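Local coordinates for metal-dependent phosphohydrolase, HDOD domain-containing (Geobacter sulfurreducens, PDB 3HC1), which is of unknown function but binds two iron(III) ions in an HDOD domain of the HD superfamily, consistent with a metal-dependent phosphohydrolase, at residues R244-E249 and V293-A298; D238-L243 and T259-H264; R128-I133 and V143-A148. All blocks are in the same frame, centred on the assembly; numbering follows the deposited sequence. Where two conformers were deposited one is given.

Interaction 1 (R244-E249 and V293-A298); sequences RRLGFE and VEIRAA. With FE (Fe (III) ion), chain C; FE (Fe (III) ion), chain B.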
# COMPACT_ATOMS: atom_id res chain seq x y z
N ARG A 244 0.58 10.43 -11.53
CA ARG A 244 1.92 10.36 -12.12
C ARG A 244 2.25 8.99 -12.71
O ARG A 244 3.35 8.48 -12.55
CB ARG A 244 2.96 10.73 -11.06
CG ARG A 244 2.86 12.15 -10.53
CD ARG A 244 3.05 13.19 -11.58
NE ARG A 244 3.40 14.51 -11.04
CZ ARG A 244 3.09 15.69 -11.61
NH1 ARG A 244 2.43 15.74 -12.73
NH2 ARG A 244 3.46 16.83 -11.05
N ARG A 245 1.26 8.39 -13.36
CA ARG A 245 1.43 7.21 -14.20
C ARG A 245 1.86 5.98 -13.41
O ARG A 245 2.55 5.13 -13.94
CB ARG A 245 2.41 7.44 -15.37
CG ARG A 245 2.16 8.71 -16.26
CD ARG A 245 3.28 8.85 -17.31
NE ARG A 245 2.82 9.57 -18.50
CZ ARG A 245 3.17 10.82 -18.83
NH1 ARG A 245 3.99 11.54 -18.07
NH2 ARG A 245 2.68 11.34 -19.95
N LEU A 246 1.45 5.88 -12.14
CA LEU A 246 1.76 4.70 -11.33
C LEU A 246 0.45 4.19 -10.69
O LEU A 246 0.36 3.96 -9.49
CB LEU A 246 2.86 5.04 -10.32
CG LEU A 246 3.55 3.96 -9.46
CD1 LEU A 246 3.87 2.75 -10.30
CD2 LEU A 246 4.77 4.57 -8.79
N GLY A 247 -0.59 4.09 -11.50
CA GLY A 247 -1.91 3.69 -11.02
C GLY A 247 -2.89 3.28 -12.09
O GLY A 247 -2.56 3.13 -13.30
N PHE A 248 -4.12 3.04 -11.65
CA PHE A 248 -5.14 2.53 -12.57
C PHE A 248 -6.53 2.96 -12.21
O PHE A 248 -7.45 2.67 -12.93
CB PHE A 248 -5.10 0.96 -12.59
CG PHE A 248 -5.47 0.34 -11.25
CD1 PHE A 248 -4.53 0.24 -10.26
CD2 PHE A 248 -6.79 -0.09 -10.98
CE1 PHE A 248 -4.87 -0.29 -8.97
CE2 PHE A 248 -7.13 -0.62 -9.74
CZ PHE A 248 -6.17 -0.72 -8.73
N GLU A 249 -6.73 3.54 -11.01
CA GLU A 249 -8.07 3.70 -10.50
C GLU A 249 -8.77 4.90 -11.10
O GLU A 249 -9.96 5.04 -10.91
CB GLU A 249 -8.04 3.80 -8.96
CG GLU A 249 -7.59 2.50 -8.29
CD GLU A 249 -7.11 2.76 -6.91
OE1 GLU A 249 -6.01 3.29 -6.78
OE2 GLU A 249 -7.85 2.49 -5.96
N VAL A 293 10.11 8.96 -12.36
CA VAL A 293 10.50 8.07 -13.44
C VAL A 293 11.36 6.91 -12.89
O VAL A 293 11.12 5.72 -13.17
CB VAL A 293 11.21 8.86 -14.56
CG1 VAL A 293 11.95 7.91 -15.57
CG2 VAL A 293 10.16 9.72 -15.26
N GLU A 294 12.36 7.28 -12.11
CA GLU A 294 13.20 6.29 -11.43
C GLU A 294 12.42 5.39 -10.47
O GLU A 294 12.61 4.16 -10.46
CB GLU A 294 14.33 6.98 -10.70
CG GLU A 294 15.38 7.47 -11.65
CD GLU A 294 16.20 8.61 -11.11
OE1 GLU A 294 15.62 9.66 -10.74
OE2 GLU A 294 17.44 8.45 -11.09
N ILE A 295 11.49 5.97 -9.73
CA ILE A 295 10.68 5.16 -8.77
C ILE A 295 9.86 4.12 -9.55
O ILE A 295 9.89 2.91 -9.26
CB ILE A 295 9.76 6.05 -7.90
CG1 ILE A 295 10.57 6.85 -6.87
CG2 ILE A 295 8.70 5.22 -7.18
CD1 ILE A 295 9.83 8.10 -6.36
N ARG A 296 9.22 4.57 -10.62
CA ARG A 296 8.46 3.68 -11.49
C ARG A 296 9.30 2.58 -12.12
O ARG A 296 8.84 1.44 -12.22
CB ARG A 296 7.75 4.47 -12.60
CG ARG A 296 6.61 5.32 -12.13
CD ARG A 296 5.59 5.62 -13.27
NE ARG A 296 6.19 6.33 -14.38
CZ ARG A 296 6.30 7.65 -14.53
NH1 ARG A 296 5.81 8.53 -13.65
NH2 ARG A 296 6.90 8.12 -15.62
N ALA A 297 10.50 2.92 -12.57
CA ALA A 297 11.42 1.90 -13.10
C ALA A 297 11.72 0.81 -12.05
O ALA A 297 11.70 -0.40 -12.37
CB ALA A 297 12.71 2.53 -13.62
N ALA A 298 12.00 1.23 -10.83
CA ALA A 298 12.39 0.33 -9.78
C ALA A 298 11.19 -0.59 -9.45
O ALA A 298 11.29 -1.85 -9.46
CB ALA A 298 12.86 1.13 -8.55
FE FE C . -4.83 3.06 -4.89
FE FE B . -7.91 2.69 -3.72
O HOH W 1 -6.37 3.78 -3.85

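Interaction 2 (D238-L243 and T259-H264); sequences DEYCTL and TLLENH. With FE (Fe (III) ion), chain C.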
# COMPACT_ATOMS: atom_id res chain seq x y z
N ASP A 238 -1.41 7.72 -2.86
CA ASP A 238 -2.26 7.09 -3.83
C ASP A 238 -2.65 8.08 -4.93
O ASP A 238 -2.52 7.79 -6.12
CB ASP A 238 -3.52 6.50 -3.18
CG ASP A 238 -4.51 6.05 -4.19
OD1 ASP A 238 -4.12 5.20 -4.99
OD2 ASP A 238 -5.64 6.56 -4.25
N GLU A 239 -3.12 9.26 -4.53
CA GLU A 239 -3.46 10.29 -5.49
C GLU A 239 -2.24 10.70 -6.36
O GLU A 239 -2.34 10.82 -7.59
CB GLU A 239 -4.14 11.50 -4.81
CG GLU A 239 -4.76 12.43 -5.85
CD GLU A 239 -5.76 13.38 -5.30
OE1 GLU A 239 -5.73 13.55 -4.09
OE2 GLU A 239 -6.61 13.91 -6.06
N TYR A 240 -1.08 10.81 -5.74
CA TYR A 240 0.15 11.14 -6.43
C TYR A 240 0.46 10.09 -7.50
O TYR A 240 0.65 10.43 -8.67
CB TYR A 240 1.35 11.26 -5.47
CG TYR A 240 2.60 11.60 -6.21
CD1 TYR A 240 3.39 10.60 -6.78
CD2 TYR A 240 2.98 12.91 -6.41
CE1 TYR A 240 4.50 10.92 -7.50
CE2 TYR A 240 4.07 13.24 -7.14
CZ TYR A 240 4.84 12.27 -7.67
OH TYR A 240 5.93 12.64 -8.41
N CYS A 241 0.49 8.81 -7.10
CA CYS A 241 0.75 7.70 -8.00
C CYS A 241 -0.26 7.66 -9.14
O CYS A 241 0.13 7.47 -10.28
CB CYS A 241 0.78 6.41 -7.26
SG CYS A 241 2.34 6.23 -6.31
N THR A 242 -1.54 7.89 -8.84
CA THR A 242 -2.60 7.84 -9.85
C THR A 242 -2.39 8.95 -10.86
O THR A 242 -2.59 8.74 -12.05
CB THR A 242 -3.98 7.93 -9.19
OG1 THR A 242 -4.08 6.85 -8.27
CG2 THR A 242 -5.13 7.82 -10.23
N LEU A 243 -1.99 10.12 -10.38
CA LEU A 243 -1.71 11.28 -11.24
C LEU A 243 -0.35 11.26 -11.94
O LEU A 243 -0.18 12.00 -12.87
CB LEU A 243 -1.89 12.60 -10.48
CG LEU A 243 -3.34 13.00 -10.16
CD1 LEU A 243 -3.37 14.17 -9.12
CD2 LEU A 243 -4.19 13.32 -11.39
N THR A 259 -0.16 21.91 -8.45
CA THR A 259 -0.95 22.70 -7.53
C THR A 259 -1.86 21.85 -6.66
O THR A 259 -1.92 22.05 -5.45
CB THR A 259 -1.77 23.77 -8.27
OG1 THR A 259 -0.85 24.75 -8.74
CG2 THR A 259 -2.79 24.44 -7.38
N LEU A 260 -2.57 20.89 -7.26
CA LEU A 260 -3.36 19.94 -6.48
C LEU A 260 -2.50 19.28 -5.39
O LEU A 260 -2.85 19.29 -4.20
CB LEU A 260 -3.97 18.89 -7.39
CG LEU A 260 -4.89 17.84 -6.77
CD1 LEU A 260 -5.87 17.33 -7.88
CD2 LEU A 260 -4.06 16.68 -6.12
N LEU A 261 -1.38 18.73 -5.79
CA LEU A 261 -0.54 17.98 -4.85
C LEU A 261 -0.02 18.90 -3.75
O LEU A 261 -0.00 18.55 -2.55
CB LEU A 261 0.60 17.31 -5.58
CG LEU A 261 0.26 16.25 -6.64
CD1 LEU A 261 1.55 15.91 -7.39
CD2 LEU A 261 -0.39 15.03 -6.03
N GLU A 262 0.38 20.11 -4.13
CA GLU A 262 0.88 21.08 -3.15
C GLU A 262 -0.15 21.49 -2.11
O GLU A 262 0.22 21.74 -0.97
CB GLU A 262 1.45 22.31 -3.82
CG GLU A 262 2.88 22.09 -4.35
CD GLU A 262 3.43 23.29 -5.13
OE1 GLU A 262 2.90 24.42 -5.01
OE2 GLU A 262 4.44 23.10 -5.88
N ASN A 263 -1.41 21.65 -2.55
CA ASN A 263 -2.53 22.08 -1.70
C ASN A 263 -3.35 20.91 -1.10
O ASN A 263 -4.37 21.13 -0.44
CB ASN A 263 -3.51 22.95 -2.52
CG ASN A 263 -2.87 24.19 -3.09
OD1 ASN A 263 -1.83 24.60 -2.65
ND2 ASN A 263 -3.47 24.75 -4.11
N HIS A 264 -2.91 19.69 -1.33
CA HIS A 264 -3.64 18.49 -0.88
C HIS A 264 -3.97 18.53 0.63
O HIS A 264 -3.14 18.97 1.42
CB HIS A 264 -2.82 17.26 -1.20
CG HIS A 264 -3.58 15.95 -1.12
ND1 HIS A 264 -3.86 15.33 0.08
CD2 HIS A 264 -4.01 15.11 -2.09
CE1 HIS A 264 -4.50 14.19 -0.16
NE2 HIS A 264 -4.61 14.04 -1.47
FE FE C . -4.83 3.06 -4.89
O HOH W 1 -6.37 3.78 -3.85

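Interaction 3 (R128-I133 and V143-A148); sequences RIAKLI and VNVYVA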
# COMPACT_ATOMS: atom_id res chain seq x y z
N ARG A 128 6.01 2.87 -1.20
CA ARG A 128 7.33 3.52 -1.22
C ARG A 128 7.25 5.02 -1.11
O ARG A 128 8.06 5.65 -0.40
CB ARG A 128 8.12 3.14 -2.46
CG ARG A 128 8.65 1.75 -2.42
CD ARG A 128 9.40 1.34 -3.68
NE ARG A 128 9.91 -0.01 -3.55
CZ ARG A 128 10.64 -0.66 -4.45
NH1 ARG A 128 10.99 -0.10 -5.60
NH2 ARG A 128 11.04 -1.89 -4.17
N ILE A 129 6.31 5.62 -1.84
CA ILE A 129 6.12 7.07 -1.78
C ILE A 129 5.56 7.49 -0.43
O ILE A 129 6.01 8.50 0.13
CB ILE A 129 5.22 7.59 -2.95
CG1 ILE A 129 6.08 7.52 -4.22
CG2 ILE A 129 4.70 9.05 -2.67
CD1 ILE A 129 5.39 7.61 -5.48
N ALA A 130 4.59 6.73 0.09
CA ALA A 130 4.07 7.04 1.41
C ALA A 130 5.20 6.98 2.47
O ALA A 130 5.23 7.83 3.35
CB ALA A 130 2.96 6.15 1.78
N LYS A 131 6.12 6.04 2.33
CA LYS A 131 7.22 5.96 3.25
C LYS A 131 8.12 7.16 3.10
O LYS A 131 8.51 7.72 4.12
CB LYS A 131 8.03 4.69 3.13
CG LYS A 131 8.93 4.48 4.37
CD LYS A 131 9.83 3.29 4.23
CE LYS A 131 10.77 3.16 5.45
NZ LYS A 131 11.84 2.12 5.23
N LEU A 132 8.43 7.57 1.84
CA LEU A 132 9.28 8.75 1.61
C LEU A 132 8.71 9.96 2.35
O LEU A 132 9.46 10.71 3.02
CB LEU A 132 9.43 9.07 0.12
CG LEU A 132 10.27 8.12 -0.74
CD1 LEU A 132 9.98 8.36 -2.22
CD2 LEU A 132 11.78 8.25 -0.41
N ILE A 133 7.37 10.15 2.24
CA ILE A 133 6.71 11.21 2.95
C ILE A 133 6.87 11.11 4.48
O ILE A 133 7.11 12.15 5.17
CB ILE A 133 5.25 11.38 2.50
CG1 ILE A 133 5.22 11.76 1.00
CG2 ILE A 133 4.54 12.45 3.37
CD1 ILE A 133 3.96 11.44 0.28
N VAL A 143 8.14 2.44 8.61
CA VAL A 143 7.74 1.13 8.10
C VAL A 143 6.22 0.90 8.25
O VAL A 143 5.62 0.24 7.41
CB VAL A 143 8.64 -0.03 8.63
CG1 VAL A 143 8.18 -1.39 8.05
CG2 VAL A 143 10.12 0.20 8.21
N ASN A 144 5.59 1.44 9.30
CA ASN A 144 4.14 1.33 9.52
C ASN A 144 3.35 2.01 8.38
O ASN A 144 2.31 1.51 7.96
CB ASN A 144 3.70 2.00 10.81
CG ASN A 144 4.26 1.34 12.04
OD1 ASN A 144 5.37 0.86 12.05
ND2 ASN A 144 3.49 1.36 13.09
N VAL A 145 3.92 3.09 7.86
CA VAL A 145 3.30 3.79 6.74
C VAL A 145 3.51 2.97 5.47
O VAL A 145 2.64 2.92 4.61
CB VAL A 145 3.90 5.20 6.54
CG1 VAL A 145 3.17 5.97 5.46
CG2 VAL A 145 3.86 6.00 7.83
N TYR A 146 4.70 2.42 5.31
CA TYR A 146 4.98 1.56 4.18
C TYR A 146 3.95 0.39 4.10
O TYR A 146 3.38 0.12 3.05
CB TYR A 146 6.39 0.99 4.25
CG TYR A 146 6.75 0.08 3.09
CD1 TYR A 146 6.50 -1.28 3.16
CD2 TYR A 146 7.34 0.57 1.94
CE1 TYR A 146 6.80 -2.12 2.14
CE2 TYR A 146 7.68 -0.32 0.87
CZ TYR A 146 7.38 -1.64 0.98
OH TYR A 146 7.70 -2.52 -0.01
N VAL A 147 3.77 -0.30 5.22
CA VAL A 147 2.90 -1.47 5.27
C VAL A 147 1.43 -1.05 4.99
O VAL A 147 0.80 -1.68 4.17
CB VAL A 147 3.04 -2.23 6.62
CG1 VAL A 147 1.87 -3.18 6.85
CG2 VAL A 147 4.38 -2.99 6.68
N ALA A 148 0.94 0.05 5.60
CA ALA A 148 -0.42 0.58 5.31
C ALA A 148 -0.59 0.86 3.82
O ALA A 148 -1.63 0.55 3.23
CB ALA A 148 -0.76 1.81 6.15
O HOH W 2 10.23 -1.97 -1.39

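Interaction 1 (R244-E249 and V293-A298)
Arg296, on helix 281-302, lays its side chain against the loop that leaves helix 229-243, and Leu246 meets it from the loop side. The tight part is the arginine laid over two backbone carbonyls. Its CD sits 3.2 Å from Arg245 O; the chain then bends at chi3 (-59°), and NH1 reaches Arg244 O at 2.7 Å in a hydrogen bond that is weak, its N-H...O angle being only 122°. Leu246 backs the methylenes, with CD2 3.9 Å from Arg296 CG, the leucine and the arginine running antiparallel alongside one another. A branched apolar residue suits this buried place because it can use the methylenes of the arginine as a hydrocarbon surface.

Elsewhere the contact is looser. Leu246 CD2 touches Ile295 CG2 only slightly, at 4.3 Å. On the solvent side, Arg245 CB lies over one face of the Arg296 guanidinium, toward its rim, while the end of the exposed Arg245 side chain leads away. The two guanidinium planes are 64° apart, and Arg245 NH1 stays 5.1 Å from Arg296 NH2. Arg244 likewise leads away, to a salt bridge with Asp289.

The same loop continues to Glu249, whose carboxylate bridges the two irons, OE1 and OE2 each 2.2 Å from its own metal, while Leu246 O accepts a hydrogen bond from the iron ligand His122. A cationic donor facing a backbone carbonyl, backed by an aliphatic contact, thus joins the C-terminal helix to the loop that supplies a bridging ligand of the di-iron site.

Interaction 2 (D238-L243 and T259-H264)
Glu239 and His264 meet across an antiparallel helix pair, helix 229-243 against helix 257-263, with the short segment axes at 172° and 10.9 Å apart. The first helix also carries Asp238, which binds one iron through OD1 and is the last metal ligand of the HD-type H...HD...D set.

Apolar contacts bridge this wide spacing. Leu261 CD1 comes within 3.5 Å of Tyr240 CD2, the two side chains crossing at about a right angle, and Leu243 CD1 meets Leu260 CD2 at 4.0 Å. The same leucine methyl, Leu260 CD2, lies 3.8 Å from Glu239 OE2, the two chains meeting at their ends. Long, branched leucines suit helices this far apart, since short side chains would not meet. The tyrosine suits a buried place with a polar end: its hydroxyl is hydrogen-bonded to Asp289.

Polar contacts gather around the Glu239 carboxylate. OE2 is held by His251, a partner that helps fix the group. His264 in turn has ND1 bonded to the backbone N of Ser266, capping the next helix and leaving NE2 to face Glu239. The bond from His264 NE2 to Glu239 OE1 is 2.9 Å long but weak, with the carboxylate and imidazole planes 79° apart.

Interaction 3 (R128-I133 and V143-A148)
Helices 116-136 and 142-150 pack as antiparallel neighbours, their short segment axes 7.8 Å apart at 154°, with Lys131 and Tyr146 the nearest pair by CA. The small side chain of Ala130 suits this close approach: Val145 CG1 fits against it, 3.7 Å from Ala130 CB and 3.5 Å from Ala130 O. CG1 of the valine stands anti to its backbone N (chi1 -174°), which places that methyl against the alanine.

On one flank Lys131 runs extended, obliquely past Tyr146 and then alongside Val143. Its CD passes 4.1 Å from Tyr146 CB, and NZ lies 3.9 Å from Val143 CG2. The long chain suits a buried position because its methylenes pack while the ammonium travels on to a salt bridge with Glu96 of helix 82-108. An alanine in place of Lys131 would probably leave Glu96 without its cationic mate and open a gap beside Tyr146 and Val143.

Arg128 and Tyr146 extend as neighbours in a common direction, with Arg128 CG at the ring edge, 4.0 Å from Tyr146 CE2. Water 2 accepts from Arg128 NH2 at 2.9 Å and also hydrogen-bonds Tyr146 OH, which has a second partner in Thr100. No direct hydrogen bond joins the two segments; apolar packing brings them together. The Lys131 ammonium and Tyr146 hydroxyl find partners on helix 82-108, tying this pair to a third helix within the HDOD domain.

How the interactions relate
Interaction 3 is a buried contact near the centre of the chain, interaction 2 is partly buried, and interaction 1 lies at the surface. Their chemistry follows: close helix packing with a tyrosine ring and a water link in interaction 3, leucines and a tyrosine beside a polar pair in interaction 2, an arginine facing carbonyls in interaction 1. The first segments of interactions 1 and 2 adjoin, joined by a probable hydrogen bond from Leu246 N to Cys241 O, though the two contacts interleave along the chain; each supplies a ligand to the same iron. Helix 116-136 touches both: Ile129 packs on Cys241 and Tyr240, while Arg128 meets Ala298 of helix 281-302.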